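TAF6 (Antonospora locustae, PDB 4ATG) is probably a subunit of the general transcription factor TFIID, its HEAT-repeat C-terminal domain taking part in Taf6-Taf9 complex formation. Local coordinates at residues Q39-V42 against P43-Q47; I74-K77 against H78-I81; E51-L54 against K55-E59; K25-A28 against I29-E33. All coordinates share one frame; numbering follows the deposited sequence.

Interaction 1 (Q39-V42 against P43-Q47); sequences QQLV and PYFIQ
The carbonyl oxygen of Leu41 receives the backbone N-H of Phe45, with Phe45 N and Leu41 O 2.9 Å apart and the donor almost in line with the C=O bond. This i to i+4 bond belongs to the first turn of helix 42-55 in the HEAT-repeat domain, where the chain passes from the loop after helix 25-34 into the helix. The next bond runs from Ile46 N to Val42 O at 3.1 Å, with an N-H...O angle of 172°. Pro43, which has no N-H to give, fits within this first turn; its CD lies 3.6 Å from Gln39 O. The Phe45 ring, CG turned away from its own carbonyl carbon (chi1 -81°), crosses Leu41 obliquely, so that Leu41 CB meets Phe45 CE2 at 3.5 Å while Leu41 CD1 touches CE2 and CZ of the ring. Phe13 and Ile16 of helix 7-20 also pack on this pair. Replacing Phe45 with alanine would probably open a gap beside Leu41 and take away the ring that meets Phe13. Val42 and Ile46 lie alongside each other, pointing the same way, and both touch Tyr84; Val42 CG1 and Ile46 CD1 are 3.8 Å apart.

Interaction 2 (I74-K77 against H78-I81); sequences IKNK and HVFI
A type I beta turn from Asn76 to Val79 carries the chain out of helix 60-75, reversing it toward helix 85-97. Its closing bond, Val79 N to Asn76 O, is 3.2 Å long, with the donor well above the carbonyl plane. Asn76 also forms an Asx turn: its OD1 takes the N-H of His78, with Asn76 OD1 and His78 N 2.8 Å apart. The Asn76 CG sits anti to the backbone N (chi1 -169°), which brings the amide beside the turn, with Val79 CG2 3.7 Å from Asn76 CG. With the amide cut back to alanine, the His78 N-H is likely to lose its acceptor, and the carbonyls of Leu32 and Glu35, both bonded to ND2, this donor. On the outer side, Lys77 runs alongside His78 and sets its CG over the middle of one ring face, a CH-pi contact of 3.9 Å from Lys77 CG to the His78 ring centroid. Past the turn, Ile81 returns to the helix end, its CG1 4.1 Å from Ile74 CG1. Ile88 of helix 85-97 touches both isoleucines, helix 104-121 adds Ile113 and Tyr116 against Ile74, and Val42 of helix 42-55 packs on Val79 and Ile81.

Interaction 3 (E51-L54 against K55-E59); sequences ELIL and KSFKE
Residues 51-54 lie near the end of helix 42-55, and the chain then passes into a type I beta turn running from Ser56 to Glu59, with Glu59 at the N-cap position of the next helix. The regular bonding falters here: Lys55 N is shared between Glu51 O and Leu52 O, both bonds weak and bent, while Ser56 N donates to Ile53 O at 3.0 Å from well above the carbonyl plane. The serine side chain adds a further grip. Ser56 OG, anti to its carbonyl carbon (chi1 -47°), donates to Leu52 O over 2.6 Å, again from above the carbonyl plane, so that the Leu52 oxygen receives both this hydroxyl and the weak Lys55 N-H. Leu52 CD1 lies beside the same hydroxyl, 3.6 Å from Ser56 OG. Phe57 folds its ring back over the helix end. Ile53 O lies over one face toward the rim, and on the same face Leu54 CA makes a CH-pi contact 4.3 Å from the Phe57 ring centroid. Leu54 runs alongside the phenylalanine and brings CD2 to 3.8 Å from Phe57 CZ, whereas the Ile53 side chain crosses that of Phe57 at about a right angle, its CG2 nearest Phe57 CE1. One water bridges the helix end and the loop, donating to Leu54 O at 2.8 Å and accepting from Phe57 N at 2.9 Å. Helix 60-75 packs against this corner through Cys66, which touches Leu52 and Ile53, and helix 85-97 through Thr94, which meets Leu54 and Phe57.

Interaction 4 (K25-A28 against I29-E33); sequences KDIA and IECLE
Cys31 N donates to Ile27 O at 2.8 Å with an N-H...O angle of 165°, and the cysteine sulfur also comes close to this residue. With SG anti to the carbonyl carbon (chi1 -70°), the sulfur turns back along the helix and comes to 4.1 Å from Ile27 CG2, with Ile27 O 3.3 Å from Cys31 SG. Ile29 leans back in the same sense: its CG1 packs at 3.3 Å on Lys25 O, and its CD1 reaches Asp26 OD1 at 4.0 Å, where the two side chains lie next to each other and point the same way. The carbonyl of Lys25 is thus covered by the aliphatic branch of the residue whose N-H it accepts, Ile29 N to Lys25 O being 3.1 Å. These contacts run along regular alpha-helical turns of helix 25-34 in the HEAT-repeat domain, with two further i to i+4 bonds, Glu30 N to Asp26 O and Leu32 N to Ala28 O, whose donors are tilted from the carbonyl planes. Leu32 also lays its CG at 3.6 Å on Ala28 O. Lys25 stretches out toward Asp26, but the ion pair is long, 3.7 Å from Lys25 NZ to Asp26 OD2. Helices flank these turns: Met19 of helix 7-20 touches Ile27 and Ala28, and Tyr12 and Ile16 meet Cys31. From helix 60-75, Ala68 packs on Ile29 and Leu69 on Leu32, while the hydroxyl of Ser72 bonds to Ile29 O.

In the fold
From the N terminus the contacts come in the order 4, 1, 3, 2, strictly in series, none enclosing or crossing another. Interaction 4 lies within helix 25-34, interaction 1 starts helix 42-55, interaction 3 ends that same helix, and interaction 2 turns the chain out of helix 60-75. Each is local, so larger loops are closed by contacts between them. Leu32 CD2 packs on Phe45 CE2, joining interactions 4 and 1; the Asn76 amide ties 2 to 4; and Gln39 OE1 meets Phe80 N, linking 1 to 2. Interactions 1, 2 and 4 thus gather helices 25-34, 42-55 and 60-75, whereas interaction 3 stands apart, its centre about 24 Å from that of interaction 2.

Interaction 1 (Q39-V42 against P43-Q47)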
loop_
_atom_site.group_PDB
_atom_site.type_symbol
_atom_site.label_atom_id
_atom_site.label_comp_id
_atom_site.label_asym_id
_atom_site.label_seq_id
_atom_site.Cartn_x
_atom_site.Cartn_y
_atom_site.Cartn_z
ATOM N N GLN A 39 -0.520 -16.111 -13.802
ATOM C CA GLN A 39 -1.760 -16.116 -13.018
ATOM C C GLN A 39 -1.766 -17.090 -11.818
ATOM O O GLN A 39 -2.182 -16.710 -10.714
ATOM C CB GLN A 39 -3.011 -16.295 -13.903
ATOM C CG GLN A 39 -4.332 -15.985 -13.134
ATOM C CD GLN A 39 -4.505 -14.517 -12.782
ATOM O OE1 GLN A 39 -3.825 -13.647 -13.324
ATOM N NE2 GLN A 39 -5.480 -14.193 -11.940
ATOM N N GLN A 40 -1.354 -18.341 -12.039
ATOM C CA GLN A 40 -1.343 -19.344 -10.955
ATOM C C GLN A 40 -0.454 -18.918 -9.776
ATOM O O GLN A 40 -0.725 -19.290 -8.633
ATOM C CB GLN A 40 -0.844 -20.687 -11.478
ATOM C CG GLN A 40 -1.907 -21.714 -11.790
ATOM C CD GLN A 40 -1.204 -23.036 -12.030
ATOM O OE1 GLN A 40 -0.584 -23.252 -13.068
ATOM N NE2 GLN A 40 -1.134 -23.873 -11.011
ATOM N N LEU A 41 0.621 -18.159 -10.065
ATOM C CA LEU A 41 1.564 -17.690 -9.046
ATOM C C LEU A 41 1.096 -16.481 -8.287
ATOM O O LEU A 41 1.560 -16.238 -7.175
ATOM C CB LEU A 41 2.927 -17.355 -9.714
ATOM C CG LEU A 41 3.673 -18.538 -10.316
ATOM C CD1 LEU A 41 5.069 -18.120 -10.767
ATOM C CD2 LEU A 41 3.848 -19.600 -9.318
ATOM N N VAL A 42 0.251 -15.663 -8.917
ATOM C CA VAL A 42 -0.288 -14.427 -8.318
ATOM C C VAL A 42 -0.698 -14.535 -6.829
ATOM O O VAL A 42 -0.156 -13.780 -6.024
ATOM C CB VAL A 42 -1.351 -13.740 -9.228
ATOM C CG1 VAL A 42 -2.028 -12.582 -8.482
ATOM C CG2 VAL A 42 -0.688 -13.216 -10.501
ATOM N N PRO A 43 -1.613 -15.433 -6.409
ATOM C CA PRO A 43 -1.964 -15.495 -4.974
ATOM C C PRO A 43 -0.768 -15.786 -4.062
ATOM O O PRO A 43 -0.710 -15.293 -2.938
ATOM C CB PRO A 43 -2.993 -16.646 -4.910
ATOM C CG PRO A 43 -2.801 -17.415 -6.154
ATOM C CD PRO A 43 -2.425 -16.396 -7.183
ATOM N N TYR A 44 0.182 -16.601 -4.547
ATOM C CA TYR A 44 1.371 -16.975 -3.779
ATOM C C TYR A 44 2.341 -15.797 -3.658
ATOM O O TYR A 44 2.920 -15.594 -2.593
ATOM C CB TYR A 44 2.027 -18.221 -4.377
ATOM C CG TYR A 44 1.110 -19.425 -4.300
ATOM C CD1 TYR A 44 0.604 -19.864 -3.079
ATOM C CD2 TYR A 44 0.663 -20.062 -5.454
ATOM C CE1 TYR A 44 -0.322 -20.899 -3.010
ATOM C CE2 TYR A 44 -0.195 -21.160 -5.388
ATOM C CZ TYR A 44 -0.660 -21.596 -4.161
ATOM O OH TYR A 44 -1.517 -22.668 -4.094
ATOM N N PHE A 45 2.491 -15.006 -4.733
ATOM C CA PHE A 45 3.352 -13.815 -4.669
ATOM C C PHE A 45 2.772 -12.853 -3.628
ATOM O O PHE A 45 3.504 -12.358 -2.783
ATOM C CB PHE A 45 3.423 -13.115 -6.035
ATOM C CG PHE A 45 4.392 -13.731 -7.025
ATOM C CD1 PHE A 45 5.726 -13.947 -6.679
ATOM C CD2 PHE A 45 4.009 -13.965 -8.335
ATOM C CE1 PHE A 45 6.638 -14.470 -7.609
ATOM C CE2 PHE A 45 4.930 -14.465 -9.276
ATOM C CZ PHE A 45 6.223 -14.753 -8.894
ATOM N N ILE A 46 1.459 -12.617 -3.676
ATOM C CA ILE A 46 0.800 -11.718 -2.726
ATOM C C ILE A 46 0.929 -12.233 -1.303
ATOM O O ILE A 46 1.249 -11.455 -0.412
ATOM C CB ILE A 46 -0.663 -11.420 -3.125
ATOM C CG1 ILE A 46 -0.704 -10.660 -4.462
ATOM C CG2 ILE A 46 -1.387 -10.622 -2.009
ATOM C CD1 ILE A 46 -1.972 -10.793 -5.141
ATOM N N GLN A 47 0.712 -13.535 -1.084
ATOM C CA GLN A 47 0.865 -14.116 0.265
ATOM C C GLN A 47 2.312 -13.942 0.770
ATOM O O GLN A 47 2.511 -13.512 1.911
ATOM C CB GLN A 47 0.456 -15.612 0.259
ATOM C CG GLN A 47 0.388 -16.255 1.635
ATOM C CD GLN A 47 0.666 -17.744 1.600
ATOM O OE1 GLN A 47 0.595 -18.417 0.557
ATOM N NE2 GLN A 47 0.994 -18.296 2.754
#

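Interaction 2 (I74-K77 against H78-I81)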
loop_
_atom_site.group_PDB
_atom_site.type_symbol
_atom_site.label_atom_id
_atom_site.label_comp_id
_atom_site.label_asym_id
_atom_site.label_seq_id
_atom_site.Cartn_x
_atom_site.Cartn_y
_atom_site.Cartn_z
ATOM N N ILE A 74 -0.287 -5.471 -10.463
ATOM C CA ILE A 74 -1.498 -4.674 -10.775
ATOM C C ILE A 74 -1.461 -4.205 -12.242
ATOM O O ILE A 74 -2.494 -4.225 -12.921
ATOM C CB ILE A 74 -1.636 -3.479 -9.777
ATOM C CG1 ILE A 74 -1.983 -3.973 -8.362
ATOM C CG2 ILE A 74 -2.710 -2.441 -10.257
ATOM C CD1 ILE A 74 -1.719 -2.926 -7.294
ATOM N N LYS A 75 -0.279 -3.792 -12.733
ATOM C CA LYS A 75 -0.100 -3.297 -14.119
ATOM C C LYS A 75 0.100 -4.350 -15.212
ATOM O O LYS A 75 0.029 -4.022 -16.401
ATOM C CB LYS A 75 1.065 -2.292 -14.198
ATOM C CG LYS A 75 0.833 -0.974 -13.433
ATOM C CD LYS A 75 -0.263 -0.090 -14.035
ATOM C CE LYS A 75 0.207 0.829 -15.144
ATOM N NZ LYS A 75 -0.847 1.814 -15.526
ATOM N N ASN A 76 0.401 -5.580 -14.829
ATOM C CA ASN A 76 0.674 -6.656 -15.791
ATOM C C ASN A 76 -0.536 -6.977 -16.642
ATOM O O ASN A 76 -1.560 -7.425 -16.139
ATOM C CB ASN A 76 1.264 -7.897 -15.066
ATOM C CG ASN A 76 1.826 -8.962 -15.972
ATOM O OD1 ASN A 76 1.400 -9.125 -17.115
ATOM N ND2 ASN A 76 2.826 -9.704 -15.486
ATOM N N LYS A 77 -0.428 -6.695 -17.946
ATOM C CA LYS A 77 -1.518 -6.951 -18.906
ATOM C C LYS A 77 -1.842 -8.472 -19.044
ATOM O O LYS A 77 -2.895 -8.842 -19.571
ATOM C CB LYS A 77 -1.192 -6.295 -20.270
ATOM C CG LYS A 77 -0.123 -7.015 -21.090
ATOM C CD LYS A 77 0.093 -6.319 -22.452
ATOM C CE LYS A 77 0.910 -7.149 -23.413
ATOM N NZ LYS A 77 1.241 -6.383 -24.639
ATOM N N HIS A 78 -0.933 -9.343 -18.555
ATOM C CA HIS A 78 -1.100 -10.800 -18.616
ATOM C C HIS A 78 -1.534 -11.394 -17.288
ATOM O O HIS A 78 -1.420 -12.602 -17.080
ATOM C CB HIS A 78 0.200 -11.476 -19.094
ATOM C CG HIS A 78 0.737 -10.964 -20.390
ATOM N ND1 HIS A 78 0.068 -11.181 -21.590
ATOM C CD2 HIS A 78 1.901 -10.317 -20.641
ATOM C CE1 HIS A 78 0.844 -10.654 -22.528
ATOM N NE2 HIS A 78 1.970 -10.144 -22.004
ATOM N N VAL A 79 -1.999 -10.546 -16.361
ATOM C CA VAL A 79 -2.489 -10.963 -15.049
ATOM C C VAL A 79 -3.917 -10.389 -14.907
ATOM O O VAL A 79 -4.197 -9.326 -15.450
ATOM C CB VAL A 79 -1.531 -10.408 -13.958
ATOM C CG1 VAL A 79 -2.185 -10.285 -12.585
ATOM C CG2 VAL A 79 -0.224 -11.238 -13.871
ATOM N N PHE A 80 -4.781 -11.077 -14.153
ATOM C CA PHE A 80 -6.126 -10.599 -13.810
ATOM C C PHE A 80 -6.090 -10.371 -12.321
ATOM O O PHE A 80 -6.172 -11.323 -11.540
ATOM C CB PHE A 80 -7.197 -11.639 -14.185
ATOM C CG PHE A 80 -8.593 -11.183 -13.851
ATOM C CD1 PHE A 80 -9.084 -9.980 -14.338
ATOM C CD2 PHE A 80 -9.427 -11.964 -13.061
ATOM C CE1 PHE A 80 -10.390 -9.560 -14.034
ATOM C CE2 PHE A 80 -10.746 -11.564 -12.789
ATOM C CZ PHE A 80 -11.211 -10.352 -13.255
ATOM N N ILE A 81 -5.859 -9.127 -11.926
ATOM C CA ILE A 81 -5.627 -8.767 -10.523
ATOM C C ILE A 81 -6.855 -8.578 -9.675
ATOM O O ILE A 81 -6.770 -8.669 -8.449
ATOM C CB ILE A 81 -4.665 -7.542 -10.457
ATOM C CG1 ILE A 81 -3.844 -7.497 -9.138
ATOM C CG2 ILE A 81 -5.416 -6.194 -10.685
ATOM C CD1 ILE A 81 -2.847 -8.726 -8.930
#

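Interaction 3 (E51-L54 against K55-E59)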
loop_
_atom_site.group_PDB
_atom_site.type_symbol
_atom_site.label_atom_id
_atom_site.label_comp_id
_atom_site.label_asym_id
_atom_site.label_seq_id
_atom_site.Cartn_x
_atom_site.Cartn_y
_atom_site.Cartn_z
ATOM N N GLU A 51 3.659 -11.307 3.823
ATOM C CA GLU A 51 4.400 -11.851 4.973
ATOM C C GLU A 51 5.773 -11.203 5.105
ATOM O O GLU A 51 6.217 -10.899 6.209
ATOM C CB GLU A 51 4.543 -13.385 4.865
ATOM C CG GLU A 51 3.274 -14.142 5.226
ATOM C CD GLU A 51 3.250 -15.629 4.913
ATOM O OE1 GLU A 51 4.169 -16.125 4.218
ATOM O OE2 GLU A 51 2.280 -16.295 5.342
ATOM N N LEU A 52 6.432 -10.952 3.977
ATOM C CA LEU A 52 7.754 -10.325 3.984
ATOM C C LEU A 52 7.657 -8.888 4.502
ATOM O O LEU A 52 8.502 -8.492 5.304
ATOM C CB LEU A 52 8.372 -10.392 2.563
ATOM C CG LEU A 52 9.798 -9.839 2.390
ATOM C CD1 LEU A 52 10.816 -10.555 3.309
ATOM C CD2 LEU A 52 10.226 -9.932 0.923
ATOM N N ILE A 53 6.604 -8.121 4.113
ATOM C CA ILE A 53 6.424 -6.749 4.613
ATOM C C ILE A 53 6.332 -6.757 6.145
ATOM O O ILE A 53 6.970 -5.934 6.796
ATOM C CB ILE A 53 5.183 -6.091 3.954
ATOM C CG1 ILE A 53 5.545 -5.555 2.534
ATOM C CG2 ILE A 53 4.557 -4.983 4.833
ATOM C CD1 ILE A 53 4.307 -5.435 1.610
ATOM N N LEU A 54 5.560 -7.708 6.728
ATOM C CA LEU A 54 5.410 -7.799 8.198
ATOM C C LEU A 54 6.726 -8.062 8.909
ATOM O O LEU A 54 6.895 -7.672 10.062
ATOM C CB LEU A 54 4.358 -8.863 8.587
ATOM C CG LEU A 54 2.917 -8.652 8.049
ATOM C CD1 LEU A 54 1.992 -9.763 8.538
ATOM C CD2 LEU A 54 2.353 -7.273 8.446
ATOM N N LYS A 55 7.665 -8.693 8.208
ATOM C CA LYS A 55 8.991 -9.039 8.747
ATOM C C LYS A 55 10.042 -7.976 8.443
ATOM O O LYS A 55 11.147 -8.050 8.986
ATOM C CB LYS A 55 9.449 -10.374 8.120
ATOM C CG LYS A 55 8.814 -11.598 8.750
ATOM C CD LYS A 55 9.034 -12.831 7.898
ATOM C CE LYS A 55 8.396 -14.062 8.501
ATOM N NZ LYS A 55 8.334 -15.178 7.521
ATOM N N SER A 56 9.708 -6.992 7.566
ATOM C CA SER A 56 10.664 -6.000 7.057
ATOM C C SER A 56 10.404 -4.537 7.396
ATOM O O SER A 56 10.887 -3.651 6.675
ATOM C CB SER A 56 10.793 -6.150 5.541
ATOM O OG SER A 56 10.956 -7.510 5.175
ATOM N N PHE A 57 9.691 -4.260 8.493
ATOM C CA PHE A 57 9.379 -2.882 8.876
ATOM C C PHE A 57 10.572 -1.950 8.997
ATOM O O PHE A 57 10.428 -0.751 8.745
ATOM C CB PHE A 57 8.505 -2.830 10.132
ATOM C CG PHE A 57 7.106 -3.369 9.933
ATOM C CD1 PHE A 57 6.395 -3.101 8.763
ATOM C CD2 PHE A 57 6.480 -4.110 10.935
ATOM C CE1 PHE A 57 5.090 -3.563 8.600
ATOM C CE2 PHE A 57 5.178 -4.592 10.758
ATOM C CZ PHE A 57 4.492 -4.305 9.597
ATOM N N LYS A 58 11.750 -2.506 9.341
ATOM C CA LYS A 58 12.990 -1.743 9.522
ATOM C C LYS A 58 13.921 -1.816 8.304
ATOM O O LYS A 58 15.056 -1.332 8.375
ATOM C CB LYS A 58 13.720 -2.180 10.811
ATOM C CG LYS A 58 12.883 -2.090 12.095
ATOM C CD LYS A 58 12.514 -0.660 12.474
ATOM C CE LYS A 58 11.648 -0.624 13.702
ATOM N NZ LYS A 58 11.242 0.764 14.042
ATOM N N GLU A 59 13.448 -2.411 7.194
ATOM C CA GLU A 59 14.218 -2.513 5.954
ATOM C C GLU A 59 13.470 -1.731 4.880
ATOM O O GLU A 59 12.682 -2.313 4.147
ATOM C CB GLU A 59 14.439 -3.978 5.538
ATOM C CG GLU A 59 15.351 -4.719 6.506
ATOM C CD GLU A 59 15.571 -6.175 6.168
ATOM O OE1 GLU A 59 16.465 -6.469 5.341
ATOM O OE2 GLU A 59 14.849 -7.025 6.735
HETATM O O HOH W 1 9.015 -6.033 10.712
#

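Interaction 4 (K25-A28 against I29-E33)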
loop_
_atom_site.group_PDB
_atom_site.type_symbol
_atom_site.label_atom_id
_atom_site.label_comp_id
_atom_site.label_asym_id
_atom_site.label_seq_id
_atom_site.Cartn_x
_atom_site.Cartn_y
_atom_site.Cartn_z
ATOM N N LYS A 25 16.828 -7.058 -7.804
ATOM C CA LYS A 25 15.459 -6.667 -7.432
ATOM C C LYS A 25 14.730 -5.927 -8.541
ATOM O O LYS A 25 13.528 -6.093 -8.674
ATOM C CB LYS A 25 15.441 -5.870 -6.106
ATOM C CG LYS A 25 16.254 -4.586 -6.145
ATOM C CD LYS A 25 16.042 -3.720 -4.920
ATOM C CE LYS A 25 17.003 -2.549 -4.890
ATOM N NZ LYS A 25 16.876 -1.690 -6.097
ATOM N N ASP A 26 15.443 -5.100 -9.335
ATOM C CA ASP A 26 14.803 -4.357 -10.426
ATOM C C ASP A 26 14.345 -5.281 -11.586
ATOM O O ASP A 26 13.329 -5.013 -12.238
ATOM C CB ASP A 26 15.711 -3.228 -10.898
ATOM C CG ASP A 26 15.823 -2.084 -9.893
ATOM O OD1 ASP A 26 14.812 -1.772 -9.222
ATOM O OD2 ASP A 26 16.906 -1.502 -9.785
ATOM N N ILE A 27 15.095 -6.366 -11.831
ATOM C CA ILE A 27 14.729 -7.385 -12.833
ATOM C C ILE A 27 13.461 -8.088 -12.365
ATOM O O ILE A 27 12.527 -8.253 -13.163
ATOM C CB ILE A 27 15.900 -8.395 -13.068
ATOM C CG1 ILE A 27 17.152 -7.655 -13.569
ATOM C CG2 ILE A 27 15.474 -9.473 -14.084
ATOM C CD1 ILE A 27 18.463 -8.479 -13.501
ATOM N N ALA A 28 13.393 -8.473 -11.070
ATOM C CA ALA A 28 12.186 -9.119 -10.515
ATOM C C ALA A 28 10.946 -8.217 -10.665
ATOM O O ALA A 28 9.874 -8.692 -11.043
ATOM C CB ALA A 28 12.407 -9.457 -9.036
ATOM N N ILE A 29 11.096 -6.911 -10.396
ATOM C CA ILE A 29 9.988 -5.937 -10.535
ATOM C C ILE A 29 9.551 -5.910 -12.000
ATOM O O ILE A 29 8.351 -5.972 -12.287
ATOM C CB ILE A 29 10.430 -4.536 -10.008
ATOM C CG1 ILE A 29 10.624 -4.568 -8.468
ATOM C CG2 ILE A 29 9.433 -3.436 -10.405
ATOM C CD1 ILE A 29 11.416 -3.350 -7.901
ATOM N N GLU A 30 10.523 -5.849 -12.934
ATOM C CA GLU A 30 10.181 -5.866 -14.374
ATOM C C GLU A 30 9.474 -7.175 -14.747
ATOM O O GLU A 30 8.484 -7.135 -15.486
ATOM C CB GLU A 30 11.431 -5.677 -15.264
ATOM C CG GLU A 30 11.132 -5.670 -16.765
ATOM C CD GLU A 30 10.457 -4.449 -17.372
ATOM O OE1 GLU A 30 9.988 -3.567 -16.613
ATOM O OE2 GLU A 30 10.383 -4.384 -18.621
ATOM N N CYS A 31 10.013 -8.346 -14.299
ATOM C CA CYS A 31 9.405 -9.652 -14.613
ATOM C C CYS A 31 7.944 -9.707 -14.222
ATOM O O CYS A 31 7.155 -10.260 -14.975
ATOM C CB CYS A 31 10.167 -10.805 -13.964
ATOM S SG CYS A 31 11.802 -11.101 -14.682
ATOM N N LEU A 32 7.596 -9.227 -13.016
ATOM C CA LEU A 32 6.210 -9.313 -12.541
ATOM C C LEU A 32 5.258 -8.367 -13.265
ATOM O O LEU A 32 4.055 -8.593 -13.232
ATOM C CB LEU A 32 6.095 -9.201 -11.011
ATOM C CG LEU A 32 6.744 -10.340 -10.179
ATOM C CD1 LEU A 32 6.135 -10.401 -8.800
ATOM C CD2 LEU A 32 6.666 -11.681 -10.879
ATOM N N GLU A 33 5.787 -7.360 -13.957
ATOM C CA GLU A 33 4.952 -6.474 -14.771
ATOM C C GLU A 33 4.827 -7.004 -16.197
ATOM O O GLU A 33 3.826 -6.742 -16.852
ATOM C CB GLU A 33 5.566 -5.072 -14.867
ATOM C CG GLU A 33 4.533 -4.098 -15.418
ATOM C CD GLU A 33 4.979 -2.698 -15.755
ATOM O OE1 GLU A 33 5.937 -2.210 -15.122
ATOM O OE2 GLU A 33 4.332 -2.070 -16.625
#